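Local atomic coordinates of putative uncharacterized protein (Pseudomonas phage 201phi2-1, PDB entry 3R4V), a protein that is a phage relative of tubulin, with a tubulin-like C-terminal domain and a guanosine-5'-diphosphate bound in its N-terminal part. Residues Ala18-Asp23 against Glu167-Ile172; Ala81-Val86 against Arg173-Leu178; Lys135-Ile140 against Ile148-Val153; Gln181-Leu186 against Leu230-Asp235; Gly251-Asp256 against Asp263-Val268. All blocks are in the same frame, centred on the assembly; numbering follows the deposited sequence. Where two conformers were deposited one is given.

Contact 1: residues Ala18-Asp23 against Glu167-Ile172; sequences ATKLVD and EIAEKI
Leu21 reaches from the loop that follows helix 11-18 to the side of helix 161-178, where it meets Ala169 and Ile172. Its CB projects toward the helix, and with CG anti to the carbonyl carbon (chi1 -61°) the branch is carried on between these two residues. The two methyls then part company. CD1 goes to Ile172, 3.8 Å from Ile172 CD1, and also touches the CG2 branch of that residue, so that the leucine and isoleucine side chains cross obliquely. CD2 comes down over the first of the pair, with Leu21 CD2 4.0 Å from Ala169 O and a little farther from Ala169 CB. The small alanine also takes the root of the preceding lysine, Lys20 CB lying 3.9 Å from Ala169 CB. Beyond that point the lysine chain turns away from Ala169, and its NZ forms salt bridges with Glu162 and Asp166 of the same helix. Asp23 adds another ionic tie, to Arg173, so charged links accompany the apolar centre. Phe9 of strand 6-10 packs against both Leu21 and Ile172. In the tubulin fold a long central helix runs between the nucleotide-binding domain and the C-terminal domain; helix 161-178 is probably its counterpart, and here the loop after the first helix of the nucleotide-binding domain packs against its side.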
# COMPACT_ATOMS: atom_id res chain seq x y z
N ALA A 18 -8.91 -3.66 7.02
CA ALA A 18 -9.49 -2.84 8.09
C ALA A 18 -10.25 -3.65 9.15
O ALA A 18 -10.22 -3.33 10.35
CB ALA A 18 -10.39 -1.76 7.50
N THR A 19 -10.95 -4.71 8.74
CA THR A 19 -11.74 -5.50 9.69
C THR A 19 -10.87 -6.03 10.83
O THR A 19 -11.35 -6.33 11.92
CB THR A 19 -12.48 -6.68 9.01
OG1 THR A 19 -11.54 -7.66 8.56
CG2 THR A 19 -13.33 -6.19 7.83
N LYS A 20 -9.57 -6.14 10.57
CA LYS A 20 -8.67 -6.71 11.56
C LYS A 20 -8.11 -5.64 12.48
O LYS A 20 -7.42 -5.94 13.46
CB LYS A 20 -7.55 -7.47 10.85
CG LYS A 20 -8.10 -8.54 9.93
CD LYS A 20 -7.01 -9.38 9.29
CE LYS A 20 -7.64 -10.57 8.59
NZ LYS A 20 -8.52 -11.34 9.51
N LEU A 21 -8.45 -4.39 12.17
CA LEU A 21 -7.93 -3.25 12.92
C LEU A 21 -9.03 -2.38 13.52
O LEU A 21 -8.79 -1.22 13.87
CB LEU A 21 -7.01 -2.42 12.03
CG LEU A 21 -5.79 -3.18 11.50
CD1 LEU A 21 -5.12 -2.47 10.31
CD2 LEU A 21 -4.79 -3.39 12.63
N VAL A 22 -10.25 -2.92 13.65
CA VAL A 22 -11.38 -2.13 14.12
C VAL A 22 -11.19 -1.64 15.55
O VAL A 22 -11.83 -0.67 15.97
CB VAL A 22 -12.72 -2.88 13.99
CG1 VAL A 22 -13.09 -3.05 12.52
CG2 VAL A 22 -12.67 -4.23 14.71
N ASP A 23 -10.31 -2.29 16.30
CA ASP A 23 -10.04 -1.86 17.66
C ASP A 23 -9.41 -0.47 17.70
O ASP A 23 -9.37 0.17 18.75
CB ASP A 23 -9.15 -2.88 18.38
CG ASP A 23 -7.87 -3.16 17.62
OD1 ASP A 23 -7.92 -3.93 16.63
OD2 ASP A 23 -6.82 -2.62 18.01
N GLU A 167 -1.02 -10.86 7.92
CA GLU A 167 0.36 -10.39 7.95
C GLU A 167 0.40 -8.87 7.81
O GLU A 167 1.18 -8.19 8.47
CB GLU A 167 1.18 -11.02 6.81
CG GLU A 167 2.42 -10.21 6.46
CD GLU A 167 3.16 -10.75 5.25
OE1 GLU A 167 3.78 -9.95 4.52
OE2 GLU A 167 3.12 -11.98 5.04
N ILE A 168 -0.45 -8.34 6.95
CA ILE A 168 -0.44 -6.90 6.74
C ILE A 168 -0.90 -6.18 8.00
O ILE A 168 -0.29 -5.22 8.43
CB ILE A 168 -1.31 -6.49 5.54
CG1 ILE A 168 -0.66 -6.97 4.24
CG2 ILE A 168 -1.48 -4.97 5.51
CD1 ILE A 168 -1.50 -6.74 2.97
N ALA A 169 -1.97 -6.67 8.62
CA ALA A 169 -2.46 -6.03 9.83
C ALA A 169 -1.39 -6.04 10.93
O ALA A 169 -1.25 -5.07 11.67
CB ALA A 169 -3.73 -6.70 10.33
N GLU A 170 -0.63 -7.12 11.03
CA GLU A 170 0.40 -7.20 12.07
C GLU A 170 1.54 -6.23 11.81
O GLU A 170 2.14 -5.69 12.74
CB GLU A 170 0.92 -8.63 12.24
CG GLU A 170 -0.04 -9.55 12.99
CD GLU A 170 -0.24 -9.13 14.44
OE1 GLU A 170 0.73 -8.63 15.06
OE2 GLU A 170 -1.36 -9.30 14.97
N LYS A 171 1.85 -6.00 10.53
CA LYS A 171 2.85 -5.00 10.18
C LYS A 171 2.35 -3.59 10.45
O LYS A 171 3.10 -2.74 10.93
CB LYS A 171 3.26 -5.12 8.71
CG LYS A 171 4.08 -6.36 8.37
CD LYS A 171 4.19 -6.46 6.86
CE LYS A 171 5.15 -7.53 6.39
NZ LYS A 171 5.21 -7.51 4.89
N ILE A 172 1.08 -3.34 10.14
CA ILE A 172 0.49 -2.03 10.40
C ILE A 172 0.56 -1.70 11.89
O ILE A 172 0.88 -0.58 12.27
CB ILE A 172 -0.96 -1.96 9.90
CG1 ILE A 172 -0.95 -1.98 8.37
CG2 ILE A 172 -1.62 -0.68 10.40
CD1 ILE A 172 -2.32 -1.91 7.74

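Contact 2: residues Ala81-Val86 against Arg173-Leu178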
# COMPACT_ATOMS: atom_id res chain seq x y z
N ALA A 81 -3.06 14.69 10.88
CA ALA A 81 -2.37 13.77 11.77
C ALA A 81 -0.86 13.88 11.63
O ALA A 81 -0.35 14.34 10.61
CB ALA A 81 -2.82 12.34 11.53
N ASP A 82 -0.14 13.46 12.67
CA ASP A 82 1.31 13.46 12.65
C ASP A 82 1.90 12.38 11.75
O ASP A 82 3.06 12.46 11.34
CB ASP A 82 1.87 13.30 14.07
CG ASP A 82 1.65 14.55 14.92
OD1 ASP A 82 1.60 15.66 14.35
OD2 ASP A 82 1.54 14.41 16.17
N PHE A 83 1.11 11.35 11.45
CA PHE A 83 1.57 10.28 10.57
C PHE A 83 0.35 9.62 9.95
O PHE A 83 -0.72 9.61 10.54
CB PHE A 83 2.38 9.26 11.39
CG PHE A 83 3.19 8.31 10.55
CD1 PHE A 83 4.48 8.64 10.13
CD2 PHE A 83 2.69 7.07 10.19
CE1 PHE A 83 5.23 7.75 9.37
CE2 PHE A 83 3.43 6.19 9.43
CZ PHE A 83 4.71 6.52 9.02
N TYR A 84 0.50 9.09 8.73
CA TYR A 84 -0.61 8.36 8.12
C TYR A 84 -0.15 7.00 7.62
O TYR A 84 1.00 6.80 7.26
CB TYR A 84 -1.21 9.12 6.92
CG TYR A 84 -1.62 10.56 7.21
CD1 TYR A 84 -2.97 10.91 7.36
CD2 TYR A 84 -0.67 11.57 7.32
CE1 TYR A 84 -3.35 12.24 7.61
CE2 TYR A 84 -1.05 12.88 7.57
CZ TYR A 84 -2.38 13.21 7.72
OH TYR A 84 -2.73 14.51 7.96
N ILE A 85 -1.08 6.06 7.58
CA ILE A 85 -0.81 4.77 6.96
C ILE A 85 -1.89 4.57 5.90
O ILE A 85 -3.08 4.74 6.19
CB ILE A 85 -0.88 3.65 7.99
CG1 ILE A 85 0.18 3.90 9.08
CG2 ILE A 85 -0.70 2.28 7.32
CD1 ILE A 85 0.06 2.99 10.29
N VAL A 86 -1.50 4.23 4.68
CA VAL A 86 -2.46 4.00 3.60
C VAL A 86 -2.39 2.55 3.12
O VAL A 86 -1.31 2.00 2.99
CB VAL A 86 -2.16 4.88 2.41
CG1 VAL A 86 -3.33 4.85 1.42
CG2 VAL A 86 -1.87 6.30 2.86
N ARG A 173 0.25 -2.68 12.74
CA ARG A 173 0.38 -2.50 14.18
C ARG A 173 1.80 -2.12 14.61
O ARG A 173 1.98 -1.36 15.57
CB ARG A 173 -0.06 -3.76 14.91
CG ARG A 173 -1.52 -4.09 14.68
CD ARG A 173 -2.01 -5.07 15.72
NE ARG A 173 -3.41 -5.41 15.51
CZ ARG A 173 -4.44 -4.71 15.97
NH1 ARG A 173 -4.25 -3.60 16.67
NH2 ARG A 173 -5.68 -5.12 15.72
N LYS A 174 2.81 -2.68 13.95
CA LYS A 174 4.19 -2.31 14.30
C LYS A 174 4.43 -0.85 13.94
O LYS A 174 5.12 -0.14 14.66
CB LYS A 174 5.22 -3.23 13.63
CG LYS A 174 5.25 -4.66 14.17
CD LYS A 174 6.27 -5.50 13.41
CE LYS A 174 6.57 -6.82 14.12
NZ LYS A 174 5.38 -7.67 14.34
N VAL A 175 3.86 -0.38 12.82
CA VAL A 175 4.02 1.02 12.45
C VAL A 175 3.23 1.91 13.41
O VAL A 175 3.68 3.00 13.77
CB VAL A 175 3.59 1.31 10.97
CG1 VAL A 175 3.74 2.80 10.67
CG2 VAL A 175 4.45 0.49 10.04
N VAL A 176 2.04 1.46 13.82
CA VAL A 176 1.24 2.23 14.78
C VAL A 176 2.03 2.36 16.07
O VAL A 176 2.05 3.41 16.70
CB VAL A 176 -0.14 1.59 15.04
CG1 VAL A 176 -0.82 2.24 16.24
CG2 VAL A 176 -1.01 1.73 13.78
N LEU A 177 2.72 1.28 16.44
CA LEU A 177 3.58 1.29 17.63
C LEU A 177 4.74 2.27 17.45
O LEU A 177 5.00 3.12 18.31
CB LEU A 177 4.12 -0.12 17.89
CG LEU A 177 5.26 -0.24 18.89
CD1 LEU A 177 4.74 0.08 20.28
CD2 LEU A 177 5.86 -1.64 18.83
N LEU A 178 5.42 2.14 16.31
CA LEU A 178 6.54 3.02 15.98
C LEU A 178 6.19 4.49 16.20
O LEU A 178 6.99 5.23 16.79
CB LEU A 178 6.98 2.81 14.52
CG LEU A 178 8.02 3.79 13.96
CD1 LEU A 178 9.33 3.67 14.74
CD2 LEU A 178 8.26 3.59 12.45
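The ring of Phe83 meets Val175 obliquely: its CE2 lies 3.6 Å from Val175 CG1, with CZ a little farther off. At the edge of the same ring, in its plane, sits CG1 of Ile85, two residues on and on the same side of the chain. The other aromatic ring, that of Tyr84, belongs to the opposite side of the chain. One of its faces takes Ala81 CB, 3.9 Å above the plane and displaced toward the rim, while Tyr84 OH receives a hydrogen bond of 2.9 Å from Ala81 N. Phe83 gains its position from a first torsion that sets CG anti to the backbone N (chi1 -165°), bringing the ring beside the helix. Ile85 complements it through its longer branch. Ile85 CD1 approaches Val175 CG1 at 3.7 Å, the two side chains sliding past each other in opposite directions, and the same methyl meets Val176 CG2 at 3.9 Å with the side chains nearly at right angles. One isoleucine tip is thus set against two consecutive helix residues, and the interface is wholly apolar, without a hydrogen bond across it. Helix 161-178 here rests on a central part of the sheet: strand 84-89 lies between strands 6-10 and 113-119, with Leu7 touching Val176 on one side and Phe116 touching both Ile85 and Val175 on the other.

Contact 3: residues Lys135-Ile140 against Ile148-Val153; sequences KTLEAI and IVVNYV
Leu137 and Ile140, one turn apart on helix 124-144, pack against Ile148 and Val150, which project from the same side of strand 148-154. Most of the contact is aliphatic. Leu137 stands nearly at right angles to Ile148, with Leu137 CB 4.1 Å from Ile148 CG2, and its CD2 methyl touches that same CG2. The other methyl of the leucine serves the next inward-facing residue of the strand, Leu137 CD1 lying 4.2 Å from Val150 CG1. At the far end Ile140 contributes its shorter branch: Ile140 CG2 is 4.1 Å from Ile148 CD1. Ile148 is therefore held by both helix residues, its CG2 by Leu137 and its CD1 by Ile140. Its CD1 arrives at Ile140 because the chain turns at both torsions (chi1 -63°, chi2 -66°).

A second kind of approach is to the helix backbone. Ile148 CG1 lies 3.8 Å from Leu137 O, a van der Waals contact with the carbonyl. No hydrogen bond or ion pair joins the two segments. Polar groups look elsewhere: Glu138 OE1 bonds to Val208 N, and Asn151 pairs with Leu211 O and with Lys171 of helix 161-178.

The helix runs roughly antiparallel to the strand, at 149° with the segment axes approaching to 9.1 Å, consistent with its place as the connecting helix of a beta-alpha-beta crossover. Strand 113-119 begins this unit and lies beside strand 148-154 in the sheet, with strand 208-214 on its other side; Pro100 of helix 95-108 touches Leu137 and Ile140, so two helices share this face.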
# COMPACT_ATOMS: atom_id res chain seq x y z
N LYS A 135 3.53 2.49 -11.26
CA LYS A 135 3.94 3.65 -12.07
C LYS A 135 3.29 4.94 -11.57
O LYS A 135 3.94 5.99 -11.50
CB LYS A 135 3.59 3.43 -13.54
CG LYS A 135 4.53 2.48 -14.26
CD LYS A 135 4.08 2.26 -15.71
CE LYS A 135 5.04 1.35 -16.46
NZ LYS A 135 6.32 2.07 -16.82
N THR A 136 2.00 4.86 -11.22
CA THR A 136 1.30 5.98 -10.59
C THR A 136 2.05 6.49 -9.36
O THR A 136 2.26 7.69 -9.20
CB THR A 136 -0.14 5.57 -10.18
OG1 THR A 136 -0.92 5.33 -11.36
CG2 THR A 136 -0.81 6.67 -9.39
N LEU A 137 2.44 5.57 -8.47
CA LEU A 137 3.14 5.99 -7.26
C LEU A 137 4.49 6.63 -7.60
O LEU A 137 4.92 7.61 -6.97
CB LEU A 137 3.30 4.83 -6.29
CG LEU A 137 1.94 4.32 -5.79
CD1 LEU A 137 2.14 3.08 -4.91
CD2 LEU A 137 1.13 5.39 -5.03
N GLU A 138 5.14 6.11 -8.63
CA GLU A 138 6.42 6.68 -9.06
C GLU A 138 6.18 8.10 -9.58
O GLU A 138 6.94 9.02 -9.26
CB GLU A 138 7.11 5.79 -10.13
CG GLU A 138 8.49 6.30 -10.62
CD GLU A 138 9.65 5.72 -9.81
OE1 GLU A 138 9.48 5.49 -8.59
OE2 GLU A 138 10.72 5.46 -10.40
N ALA A 139 5.13 8.28 -10.38
CA ALA A 139 4.84 9.60 -10.95
C ALA A 139 4.55 10.58 -9.82
O ALA A 139 5.02 11.72 -9.84
CB ALA A 139 3.66 9.55 -11.93
N ILE A 140 3.80 10.13 -8.82
CA ILE A 140 3.51 10.98 -7.67
C ILE A 140 4.79 11.34 -6.91
O ILE A 140 4.98 12.50 -6.54
CB ILE A 140 2.44 10.33 -6.75
CG1 ILE A 140 1.10 10.28 -7.50
CG2 ILE A 140 2.32 11.11 -5.44
CD1 ILE A 140 -0.01 9.48 -6.80
N ILE A 148 7.80 7.90 -1.96
CA ILE A 148 6.54 7.23 -1.69
C ILE A 148 6.89 5.83 -1.22
O ILE A 148 7.33 4.98 -1.99
CB ILE A 148 5.63 7.20 -2.94
CG1 ILE A 148 5.25 8.64 -3.35
CG2 ILE A 148 4.41 6.30 -2.67
CD1 ILE A 148 4.37 9.41 -2.36
N VAL A 149 6.76 5.63 0.09
CA VAL A 149 7.38 4.50 0.77
C VAL A 149 6.31 3.46 1.00
O VAL A 149 5.32 3.73 1.66
CB VAL A 149 7.94 4.97 2.14
CG1 VAL A 149 8.49 3.82 2.94
CG2 VAL A 149 9.03 6.03 1.91
N VAL A 150 6.52 2.28 0.44
CA VAL A 150 5.50 1.24 0.50
C VAL A 150 6.06 -0.09 0.97
O VAL A 150 7.17 -0.48 0.63
CB VAL A 150 4.80 1.05 -0.86
CG1 VAL A 150 4.41 2.41 -1.47
CG2 VAL A 150 5.67 0.27 -1.82
N ASN A 151 5.26 -0.79 1.76
CA ASN A 151 5.54 -2.18 2.08
C ASN A 151 4.74 -2.97 1.06
O ASN A 151 3.50 -2.90 1.04
CB ASN A 151 5.05 -2.48 3.49
CG ASN A 151 5.37 -3.90 3.92
OD1 ASN A 151 4.50 -4.78 3.90
ND2 ASN A 151 6.61 -4.14 4.31
N TYR A 152 5.45 -3.68 0.20
CA TYR A 152 4.85 -4.38 -0.92
C TYR A 152 4.63 -5.84 -0.55
O TYR A 152 5.55 -6.51 -0.08
CB TYR A 152 5.75 -4.30 -2.15
CG TYR A 152 5.28 -5.18 -3.29
CD1 TYR A 152 4.21 -4.79 -4.10
CD2 TYR A 152 5.88 -6.41 -3.54
CE1 TYR A 152 3.77 -5.60 -5.15
CE2 TYR A 152 5.45 -7.23 -4.59
CZ TYR A 152 4.39 -6.82 -5.38
OH TYR A 152 3.96 -7.62 -6.41
N VAL A 153 3.40 -6.33 -0.71
CA VAL A 153 3.07 -7.69 -0.33
C VAL A 153 2.42 -8.38 -1.53
O VAL A 153 1.28 -8.05 -1.89
CB VAL A 153 2.10 -7.72 0.86
CG1 VAL A 153 1.75 -9.14 1.23
CG2 VAL A 153 2.72 -7.00 2.06

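Contact 4: residues Gln181-Leu186 against Leu230-Asp235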
# COMPACT_ATOMS: atom_id res chain seq x y z
N GLN A 181 4.70 7.81 19.76
CA GLN A 181 5.29 8.98 20.42
C GLN A 181 5.67 8.74 21.88
O GLN A 181 5.87 9.68 22.64
CB GLN A 181 4.37 10.21 20.28
CG GLN A 181 4.08 10.60 18.83
CD GLN A 181 3.25 11.86 18.68
OE1 GLN A 181 3.16 12.67 19.60
NE2 GLN A 181 2.63 12.04 17.52
N ASN A 182 5.77 7.47 22.25
CA ASN A 182 6.03 7.09 23.63
C ASN A 182 7.42 6.48 23.84
O ASN A 182 7.72 5.94 24.91
CB ASN A 182 4.93 6.13 24.11
CG ASN A 182 5.08 5.75 25.57
OD1 ASN A 182 5.05 6.61 26.45
ND2 ASN A 182 5.21 4.46 25.84
N HIS A 183 8.28 6.58 22.83
CA HIS A 183 9.61 5.98 22.90
C HIS A 183 10.68 7.00 23.27
O HIS A 183 10.65 8.14 22.82
CB HIS A 183 9.96 5.32 21.58
CG HIS A 183 8.86 4.48 21.02
ND1 HIS A 183 8.21 3.52 21.77
CD2 HIS A 183 8.28 4.46 19.80
CE1 HIS A 183 7.28 2.94 21.03
NE2 HIS A 183 7.30 3.50 19.83
N GLY A 184 11.63 6.58 24.10
CA GLY A 184 12.74 7.44 24.45
C GLY A 184 13.57 7.78 23.23
O GLY A 184 13.79 6.92 22.37
N ARG A 185 14.01 9.03 23.15
CA ARG A 185 14.91 9.49 22.09
C ARG A 185 14.24 9.72 20.73
O ARG A 185 14.85 10.29 19.83
CB ARG A 185 16.10 8.54 21.94
CG ARG A 185 17.05 8.58 23.13
CD ARG A 185 17.88 7.32 23.26
NE ARG A 185 18.74 7.09 22.10
CZ ARG A 185 19.58 6.06 21.99
NH1 ARG A 185 19.66 5.17 22.97
NH2 ARG A 185 20.33 5.93 20.91
N LEU A 186 12.99 9.31 20.58
CA LEU A 186 12.33 9.37 19.28
C LEU A 186 11.24 10.44 19.18
O LEU A 186 10.22 10.38 19.87
CB LEU A 186 11.76 8.00 18.89
CG LEU A 186 11.38 7.86 17.42
CD1 LEU A 186 12.63 7.83 16.55
CD2 LEU A 186 10.54 6.61 17.20
N LEU A 230 15.14 3.17 10.87
CA LEU A 230 14.70 3.49 12.23
C LEU A 230 14.66 2.19 13.03
O LEU A 230 14.04 1.22 12.58
CB LEU A 230 13.31 4.12 12.18
CG LEU A 230 13.03 5.32 13.06
CD1 LEU A 230 11.93 6.18 12.46
CD2 LEU A 230 12.66 4.86 14.47
N SER A 231 15.32 2.15 14.18
CA SER A 231 15.35 0.95 15.02
C SER A 231 14.72 1.21 16.39
O SER A 231 14.99 2.23 17.01
CB SER A 231 16.78 0.45 15.21
OG SER A 231 17.32 0.01 13.97
N LEU A 232 13.86 0.29 16.84
CA LEU A 232 13.32 0.34 18.19
C LEU A 232 13.90 -0.80 19.02
O LEU A 232 13.97 -1.93 18.56
CB LEU A 232 11.80 0.22 18.17
CG LEU A 232 11.05 1.35 17.46
CD1 LEU A 232 9.55 1.10 17.49
CD2 LEU A 232 11.40 2.70 18.09
N TYR A 233 14.32 -0.50 20.24
CA TYR A 233 14.86 -1.52 21.13
C TYR A 233 14.18 -1.47 22.49
O TYR A 233 14.01 -0.39 23.06
CB TYR A 233 16.36 -1.31 21.35
CG TYR A 233 17.26 -1.53 20.15
CD1 TYR A 233 17.69 -2.81 19.81
CD2 TYR A 233 17.69 -0.47 19.37
CE1 TYR A 233 18.53 -3.02 18.73
CE2 TYR A 233 18.54 -0.67 18.28
CZ TYR A 233 18.94 -1.95 17.97
OH TYR A 233 19.77 -2.17 16.89
N LEU A 234 13.82 -2.63 23.02
CA LEU A 234 13.31 -2.72 24.38
C LEU A 234 14.47 -2.80 25.37
O LEU A 234 14.43 -2.18 26.44
CB LEU A 234 12.40 -3.94 24.54
CG LEU A 234 11.78 -4.18 25.92
CD1 LEU A 234 11.07 -2.93 26.41
CD2 LEU A 234 10.82 -5.35 25.85
N ASP A 235 15.50 -3.55 25.00
CA ASP A 235 16.71 -3.67 25.80
C ASP A 235 17.75 -2.75 25.20
O ASP A 235 18.33 -3.07 24.15
CB ASP A 235 17.21 -5.12 25.78
CG ASP A 235 18.40 -5.36 26.70
OD1 ASP A 235 19.04 -4.39 27.14
OD2 ASP A 235 18.70 -6.55 26.96
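His183 and Leu186, at the two ends of a type II beta turn, both lean on Leu232, and Leu186 also meets Leu230. Earlier in the loop, Gln181 NE2 bonds to Asp82 and Asn182 O to Lys254, linking it to other parts of the chain. The imidazole of His183 then turns inward. Its CD2 lies 4.0 Å from Leu232 CD2, an oblique approach to the ring, and its NE2 is near the other methyl of that leucine. Gly184 and Arg185 form the middle of the turn, and the arginine takes a positive phi (76°) and directs its guanidinium group to Glu239. The bond closing the turn, from Leu186 N to His183 O, is weak. Leu186 has CG anti to the backbone N (chi1 -165°), which carries both methyls toward strand 228-233: Leu186 CD1 is 3.6 Å from Leu230 CD2, while Leu186 CD2 lies 4.1 Å from Leu232 CD2. Leu178 of helix 161-178 touches all three leucines. Although His183 is buried among apolar groups, its NE2 is paired with Leu177 O. That pairing suggests a proton on NE2 and probably helps to set the rotation of the ring, so the histidine can offer carbon atoms to Leu232 while its NE2 keeps a polar partner.

Contact 5: residues Gly251-Asp256 against Asp263-Val268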
# COMPACT_ATOMS: atom_id res chain seq x y z
N GLY A 251 15.01 4.45 18.75
CA GLY A 251 14.11 4.74 19.85
C GLY A 251 14.12 3.63 20.89
O GLY A 251 14.30 2.46 20.55
N ILE A 252 13.94 3.99 22.16
CA ILE A 252 13.90 2.99 23.22
C ILE A 252 12.48 2.75 23.68
O ILE A 252 11.81 3.67 24.15
CB ILE A 252 14.77 3.39 24.42
CG1 ILE A 252 16.20 3.67 23.94
CG2 ILE A 252 14.74 2.32 25.50
CD1 ILE A 252 16.73 2.60 23.01
N MET A 253 12.01 1.52 23.51
CA MET A 253 10.64 1.16 23.88
C MET A 253 10.53 0.92 25.38
O MET A 253 11.52 0.62 26.05
CB MET A 253 10.18 -0.07 23.11
CG MET A 253 10.16 0.11 21.61
SD MET A 253 9.51 -1.33 20.76
CE MET A 253 10.94 -2.41 20.85
N LYS A 254 9.31 1.04 25.88
CA LYS A 254 9.08 0.92 27.32
C LYS A 254 8.42 -0.41 27.66
O LYS A 254 7.44 -0.80 27.03
CB LYS A 254 8.22 2.10 27.80
CG LYS A 254 8.98 3.42 27.81
CD LYS A 254 8.06 4.59 28.11
CE LYS A 254 8.85 5.88 28.29
NZ LYS A 254 9.59 6.27 27.05
N VAL A 255 8.97 -1.11 28.65
CA VAL A 255 8.48 -2.43 29.01
C VAL A 255 7.05 -2.43 29.54
O VAL A 255 6.40 -3.47 29.58
CB VAL A 255 9.42 -3.14 30.03
CG1 VAL A 255 9.54 -2.34 31.33
CG2 VAL A 255 8.94 -4.56 30.31
N ASP A 256 6.55 -1.26 29.94
CA ASP A 256 5.17 -1.13 30.39
C ASP A 256 4.25 -0.67 29.26
O ASP A 256 3.06 -0.45 29.47
CB ASP A 256 5.07 -0.17 31.58
CG ASP A 256 5.52 1.23 31.24
OD1 ASP A 256 6.53 1.38 30.51
OD2 ASP A 256 4.88 2.19 31.71
N ASP A 263 11.08 -7.51 20.94
CA ASP A 263 12.20 -6.92 21.66
C ASP A 263 12.96 -5.87 20.83
O ASP A 263 13.56 -4.95 21.38
CB ASP A 263 13.16 -8.03 22.12
CG ASP A 263 14.25 -7.51 23.04
OD1 ASP A 263 13.97 -7.32 24.24
OD2 ASP A 263 15.38 -7.31 22.55
N GLN A 264 12.96 -6.03 19.52
CA GLN A 264 13.53 -5.01 18.65
C GLN A 264 12.84 -5.07 17.30
O GLN A 264 12.45 -6.14 16.83
CB GLN A 264 15.05 -5.17 18.50
CG GLN A 264 15.49 -6.41 17.76
CD GLN A 264 17.00 -6.59 17.81
OE1 GLN A 264 17.56 -6.93 18.86
NE2 GLN A 264 17.66 -6.36 16.69
N ILE A 265 12.65 -3.89 16.70
CA ILE A 265 11.97 -3.78 15.41
C ILE A 265 12.74 -2.76 14.59
O ILE A 265 13.05 -1.68 15.10
CB ILE A 265 10.49 -3.31 15.54
CG1 ILE A 265 9.76 -4.08 16.65
CG2 ILE A 265 9.74 -3.45 14.20
CD1 ILE A 265 8.41 -3.52 17.01
N HIS A 266 13.07 -3.10 13.34
CA HIS A 266 13.81 -2.22 12.45
C HIS A 266 12.97 -1.90 11.24
O HIS A 266 12.46 -2.81 10.59
CB HIS A 266 15.11 -2.88 12.00
CG HIS A 266 15.94 -3.39 13.15
ND1 HIS A 266 16.79 -2.59 13.87
CD2 HIS A 266 16.01 -4.62 13.71
CE1 HIS A 266 17.36 -3.30 14.83
NE2 HIS A 266 16.90 -4.54 14.75
N PHE A 267 12.85 -0.62 10.93
CA PHE A 267 12.04 -0.16 9.80
C PHE A 267 13.02 0.41 8.79
O PHE A 267 13.56 1.51 8.99
CB PHE A 267 11.08 0.91 10.29
CG PHE A 267 10.15 0.45 11.40
CD1 PHE A 267 10.58 0.45 12.72
CD2 PHE A 267 8.88 0.01 11.12
CE1 PHE A 267 9.73 0.02 13.74
CE2 PHE A 267 8.02 -0.41 12.13
CZ PHE A 267 8.45 -0.41 13.44
N VAL A 268 13.30 -0.35 7.75
CA VAL A 268 14.37 0.01 6.82
C VAL A 268 13.78 0.37 5.47
O VAL A 268 12.99 -0.39 4.92
CB VAL A 268 15.35 -1.14 6.64
CG1 VAL A 268 16.59 -0.65 5.88
CG2 VAL A 268 15.73 -1.73 8.00
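Asp263 meets Met253 through its backbone: Met253 CE lies 3.7 Å from Asp263 O. The acid itself points away from the methionine, and its OD2 forms a salt bridge with Lys238. At Gln264 the methyl still grazes the main chain, Met253 CE being 4.3 Å from Gln264 CA. The amide leads off in another direction, where Gln264 NE2 gives a hydrogen bond of 2.8 Å to His266 NE2. The donor lies almost in the imidazole plane, 4° out of it, but the bond is bent, with an angle of 140° at the hydrogen. Ile265 supplies the side-chain part of the contact: its CD1 is 4.5 Å from Met253 SD, a loose approach. In the methionine chi2 is extended, and the turn about CG-SD (chi3 -78°) swings CE toward the Asp263 carbonyl. His266, on the alternate side of the strand, accepts from Gln264 through NE2 and pairs through ND1 with Ser231 OG, an arrangement consistent with a proton on ND1. Phe242 meets its ring edge to face. Phe267 turns back to the side of Ile265 and packs on Leu178 and Leu232. Strands 247-252 and 264-270 are not neighbours; strand 228-233 lies between them, antiparallel to 264-270, and its Leu232 touches Met253. The methionine therefore reaches across the end of an intervening strand, and Leu177 of helix 161-178 adds to the apolar layer that lies on this sheet in the tubulin-like C-terminal domain.

All five contacts are largely buried, but they divide by place. Contacts 1 and 2 use successive parts of helix 161-178 and meet where Ile172 touches Ile85; salt bridges flank contact 1, and others lie beside contacts 4 and 5, whereas the touching groups of contact 2 are purely aliphatic and aromatic. Contact 3, the nearest to the chain's centre, packs a different helix on the same sheet. Contacts 4 and 5 lie farthest out, about 5 Å apart between centres, around strand 228-233, and there loops rather than long helices supply the partners, with a histidine and a methionine among the leucines. Leu177 and Leu178, at the end of the helix, connect contact 2 to both.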